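Side-chain contacts in uncharacterized protein (Bacteroides ovatus, PDB 4FS7), which is of unknown function but, as an extracellular leucine-rich repeat protein of the BspA type, probably binds other proteins: residues Leu373-Arg376 against Leu377-Tyr380; Ile287-Glu290 against Lys291-Tyr294. One frame throughout, in Å; residues are numbered along the deposited sequence.

Contact 1 (Leu373-Arg376 against Leu377-Tyr380)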
# COMPACT_ATOMS: atom_id res chain seq x y z
N LEU A 373 -18.19 15.47 37.10
CA LEU A 373 -19.29 14.92 36.29
C LEU A 373 -20.64 15.34 36.83
O LEU A 373 -20.81 15.43 38.05
CB LEU A 373 -19.28 13.38 36.27
CG LEU A 373 -18.37 12.60 35.34
CD1 LEU A 373 -18.48 11.13 35.70
CD2 LEU A 373 -18.72 12.84 33.92
N PRO A 374 -21.65 15.43 35.97
CA PRO A 374 -23.00 15.61 36.49
C PRO A 374 -23.44 14.34 37.21
O PRO A 374 -23.09 13.23 36.81
CB PRO A 374 -23.85 15.87 35.25
CG PRO A 374 -23.09 15.30 34.15
CD PRO A 374 -21.64 15.39 34.51
N LYS A 375 -24.19 14.54 38.28
CA LYS A 375 -24.86 13.47 38.98
C LYS A 375 -25.62 12.56 38.01
O LYS A 375 -25.68 11.36 38.20
CB LYS A 375 -25.79 14.08 40.04
CG LYS A 375 -26.44 13.09 40.96
CD LYS A 375 -25.54 12.74 42.15
CE LYS A 375 -26.36 12.06 43.25
NZ LYS A 375 -25.51 11.29 44.19
N ARG A 376 -26.15 13.14 36.92
CA ARG A 376 -26.85 12.42 35.85
C ARG A 376 -26.02 11.29 35.21
O ARG A 376 -26.56 10.34 34.64
CB ARG A 376 -27.26 13.46 34.78
CG ARG A 376 -27.63 12.94 33.43
CD ARG A 376 -28.12 14.11 32.53
NE ARG A 376 -27.01 14.99 32.15
CZ ARG A 376 -26.12 14.69 31.20
NH1 ARG A 376 -26.21 13.54 30.53
NH2 ARG A 376 -25.12 15.53 30.93
N LEU A 377 -24.71 11.40 35.33
CA LEU A 377 -23.81 10.38 34.76
C LEU A 377 -23.12 9.56 35.82
O LEU A 377 -22.17 8.82 35.51
CB LEU A 377 -22.75 11.07 33.86
CG LEU A 377 -23.24 11.72 32.55
CD1 LEU A 377 -22.10 12.39 31.82
CD2 LEU A 377 -23.93 10.75 31.62
N GLU A 378 -23.62 9.59 37.06
CA GLU A 378 -22.90 8.92 38.14
C GLU A 378 -22.79 7.40 37.98
O GLU A 378 -21.87 6.82 38.56
CB GLU A 378 -23.44 9.30 39.54
CG GLU A 378 -24.84 8.82 39.77
CD GLU A 378 -25.34 9.03 41.19
OE1 GLU A 378 -24.78 9.91 41.90
OE2 GLU A 378 -26.31 8.33 41.59
N GLN A 379 -23.70 6.77 37.24
CA GLN A 379 -23.61 5.32 37.01
C GLN A 379 -22.34 4.94 36.28
O GLN A 379 -21.96 3.78 36.32
CB GLN A 379 -24.83 4.80 36.26
CG GLN A 379 -24.97 5.22 34.81
CD GLN A 379 -25.64 6.58 34.61
OE1 GLN A 379 -25.68 7.47 35.49
NE2 GLN A 379 -26.19 6.73 33.41
N TYR A 380 -21.72 5.89 35.59
CA TYR A 380 -20.46 5.60 34.89
C TYR A 380 -19.23 5.69 35.79
O TYR A 380 -18.11 5.51 35.32
CB TYR A 380 -20.34 6.49 33.63
CG TYR A 380 -21.44 6.27 32.66
CD1 TYR A 380 -21.73 5.00 32.18
CD2 TYR A 380 -22.24 7.32 32.22
CE1 TYR A 380 -22.76 4.78 31.27
CE2 TYR A 380 -23.27 7.10 31.31
CZ TYR A 380 -23.53 5.81 30.82
OH TYR A 380 -24.57 5.62 29.93
O HOH W 1 -27.06 8.18 43.96
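Torsions bring Lys375 and Glu378 together where the chain leaves strand 370-374: the lysine CG stands opposite the backbone N (chi1 -173°) and the chain then bends at chi2, while the glutamate CG sits between its own N and carbonyl carbon, from where the chain runs out extended. The two side chains thus lie alongside, pointing the same way. In the conformer described, one of two for Glu378, Lys375 NZ makes a salt bridge of 2.8 Å to Glu378 OE1, on the lone pair facing the other oxygen, and a water bonded to Glu378 OE2 reaches Lys375 NZ only weakly. Beneath this pair the backbone coils into a short 3-10 turn, in which Leu377 N donates to Pro374 O at 2.9 Å and Glu378 N to Lys375 O at 2.9 Å.

In this leucine-rich repeat fold the turn follows the strand of one of the last coils, and Leu377 points a branch back at that strand. Its CD1 meets Leu373 CD2 at 4.0 Å, the two leucines crossing at about a right angle, and also lies 3.9 Å from Pro374 CG. Leu377 CG covers one face of the Arg376 guanidinium, with CD2 3.8 Å from Arg376 NH1. Cutting Leu377 back to an alanine is likely to open a gap beside Leu373 CD2 and Pro374 CG and to strip that apolar cover from the guanidinium face. The arginine, bent at chi3, runs beside the leucine, and its NH1 hydrogen-bonds to Leu354 O in an earlier loop.

Contact 2 (Ile287-Glu290 against Lys291-Tyr294). With EDO (1,2-ethanediol), chain C.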
# COMPACT_ATOMS: atom_id res chain seq x y z
N ILE A 287 -16.84 11.95 13.93
CA ILE A 287 -16.59 10.74 14.70
C ILE A 287 -15.09 10.47 14.69
O ILE A 287 -14.47 10.53 13.61
CB ILE A 287 -17.34 9.54 14.10
CG1 ILE A 287 -18.84 9.70 14.17
CG2 ILE A 287 -16.89 8.20 14.77
CD1 ILE A 287 -19.61 8.87 13.15
N VAL A 288 -14.52 10.14 15.85
CA VAL A 288 -13.21 9.51 15.96
C VAL A 288 -13.49 7.99 15.94
O VAL A 288 -14.03 7.48 16.91
CB VAL A 288 -12.44 9.85 17.26
CG1 VAL A 288 -11.05 9.11 17.29
CG2 VAL A 288 -12.27 11.36 17.42
N PRO A 289 -13.25 7.30 14.82
CA PRO A 289 -13.66 5.88 14.76
C PRO A 289 -12.96 4.98 15.76
O PRO A 289 -11.95 5.35 16.37
CB PRO A 289 -13.25 5.46 13.32
CG PRO A 289 -13.16 6.69 12.57
CD PRO A 289 -12.73 7.76 13.53
N GLU A 290 -13.47 3.77 15.89
CA GLU A 290 -12.82 2.78 16.72
C GLU A 290 -11.32 2.70 16.48
O GLU A 290 -10.87 2.70 15.32
CB GLU A 290 -13.49 1.40 16.55
CG GLU A 290 -13.28 0.78 15.17
CD GLU A 290 -13.66 -0.69 15.07
OE1 GLU A 290 -14.62 -1.09 15.74
OE2 GLU A 290 -13.01 -1.44 14.30
N LYS A 291 -10.56 2.61 17.56
CA LYS A 291 -9.16 2.26 17.54
C LYS A 291 -8.31 3.24 16.76
O LYS A 291 -7.16 2.90 16.43
CB LYS A 291 -8.98 0.83 17.00
CG LYS A 291 -9.78 -0.23 17.77
CD LYS A 291 -9.93 -1.54 16.99
CE LYS A 291 -10.86 -2.51 17.67
NZ LYS A 291 -11.11 -3.66 16.74
N THR A 292 -8.77 4.48 16.55
CA THR A 292 -8.02 5.39 15.68
C THR A 292 -6.60 5.60 16.11
O THR A 292 -5.68 5.63 15.27
CB THR A 292 -8.77 6.76 15.53
OG1 THR A 292 -10.04 6.54 14.92
CG2 THR A 292 -8.00 7.76 14.69
N PHE A 293 -6.40 5.86 17.42
CA PHE A 293 -5.09 6.12 17.97
C PHE A 293 -4.64 5.03 18.92
O PHE A 293 -3.84 5.26 19.84
CB PHE A 293 -5.07 7.51 18.66
CG PHE A 293 -5.52 8.61 17.77
CD1 PHE A 293 -4.69 9.10 16.77
CD2 PHE A 293 -6.78 9.16 17.90
CE1 PHE A 293 -5.09 10.11 15.94
CE2 PHE A 293 -7.23 10.21 17.08
CZ PHE A 293 -6.37 10.65 16.08
N TYR A 294 -5.10 3.81 18.68
CA TYR A 294 -4.72 2.69 19.56
C TYR A 294 -3.21 2.55 19.63
O TYR A 294 -2.55 2.46 18.58
CB TYR A 294 -5.31 1.35 19.03
CG TYR A 294 -5.26 0.25 20.08
CD1 TYR A 294 -4.10 -0.40 20.39
CD2 TYR A 294 -6.41 -0.07 20.82
CE1 TYR A 294 -4.04 -1.29 21.45
CE2 TYR A 294 -6.38 -1.00 21.84
CZ TYR A 294 -5.19 -1.60 22.17
OH TYR A 294 -5.08 -2.46 23.25
C1 EDO C . -15.50 9.86 10.58
O1 EDO C . -16.40 10.97 10.97
C2 EDO C . -16.19 8.49 10.37
O2 EDO C . -16.54 8.29 8.97
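Thr292 OG1 donates to Pro289 O over 2.7 Å, and this bond braces the type II beta turn, Pro289 to Thr292, that follows strand 287-288 in a coil of the BspA-type leucine-rich repeat. The same carbonyl oxygen takes the turn's own backbone bond, a longer one from Thr292 N at 3.3 Å with an N-H...O angle of 140°. Both donors approach from one face of the carbonyl plane, tilted out of it by about 40°, so a single oxygen is gripped twice by one residue. The threonine hydroxyl is placed for this by a chi1 of -62°, which sets OG1 beside its own backbone N and opposite the carbonyl carbon.

The inner side of the turn is close-packed. Val288 CG1 comes within 3.6 Å of Thr292 OG1, the two side chains crossing at about a right angle, and the same methyl meets Phe293 CE2 at 4.0 Å, oblique to the ring. Thr292 CG2 lies over one face of that ring, offset toward its rim. Tyr283 and Ile311, from the strands 280-283 and 310-311, add to the packing around Val288, and Phe293 also meets the ring of Phe316.

The outer side is much looser. Glu290 and Lys291, at the corner of the turn, send their chains out side by side, yet the salt bridge between Glu290 OE2 and Lys291 NZ is long, at 3.8 Å, and probably contributes only a weak attraction. At the strand end of the contact an ethanediol, probably from the crystallisation liquor, rests against Ile287: its O1 accepts a hydrogen bond from Ile287 N at 3.1 Å.

In the fold
Followed from the N terminus, the chain passes from its N-terminal mixed sheet into the repeat coils and reaches contact 2 first. There, strand 287-288 opens a four-strand parallel sheet, and the turn at 289-292 carries the chain away from it toward strand 301-304. The sheet continues through 310-311 and 333-334 to 356-357. Contact 1 follows in series, at the turn between strand 370-374 and the final strand 389-393. Each contact closes a local bend, and the two neither nest nor cross. The centres of contact 1 and contact 2 lie about 24 Å apart. Tyr380 touches strand 356-357, the far edge of the sheet that begins at contact 2, so the Tyr380 side chain links contact 1 to that sheet's last strand.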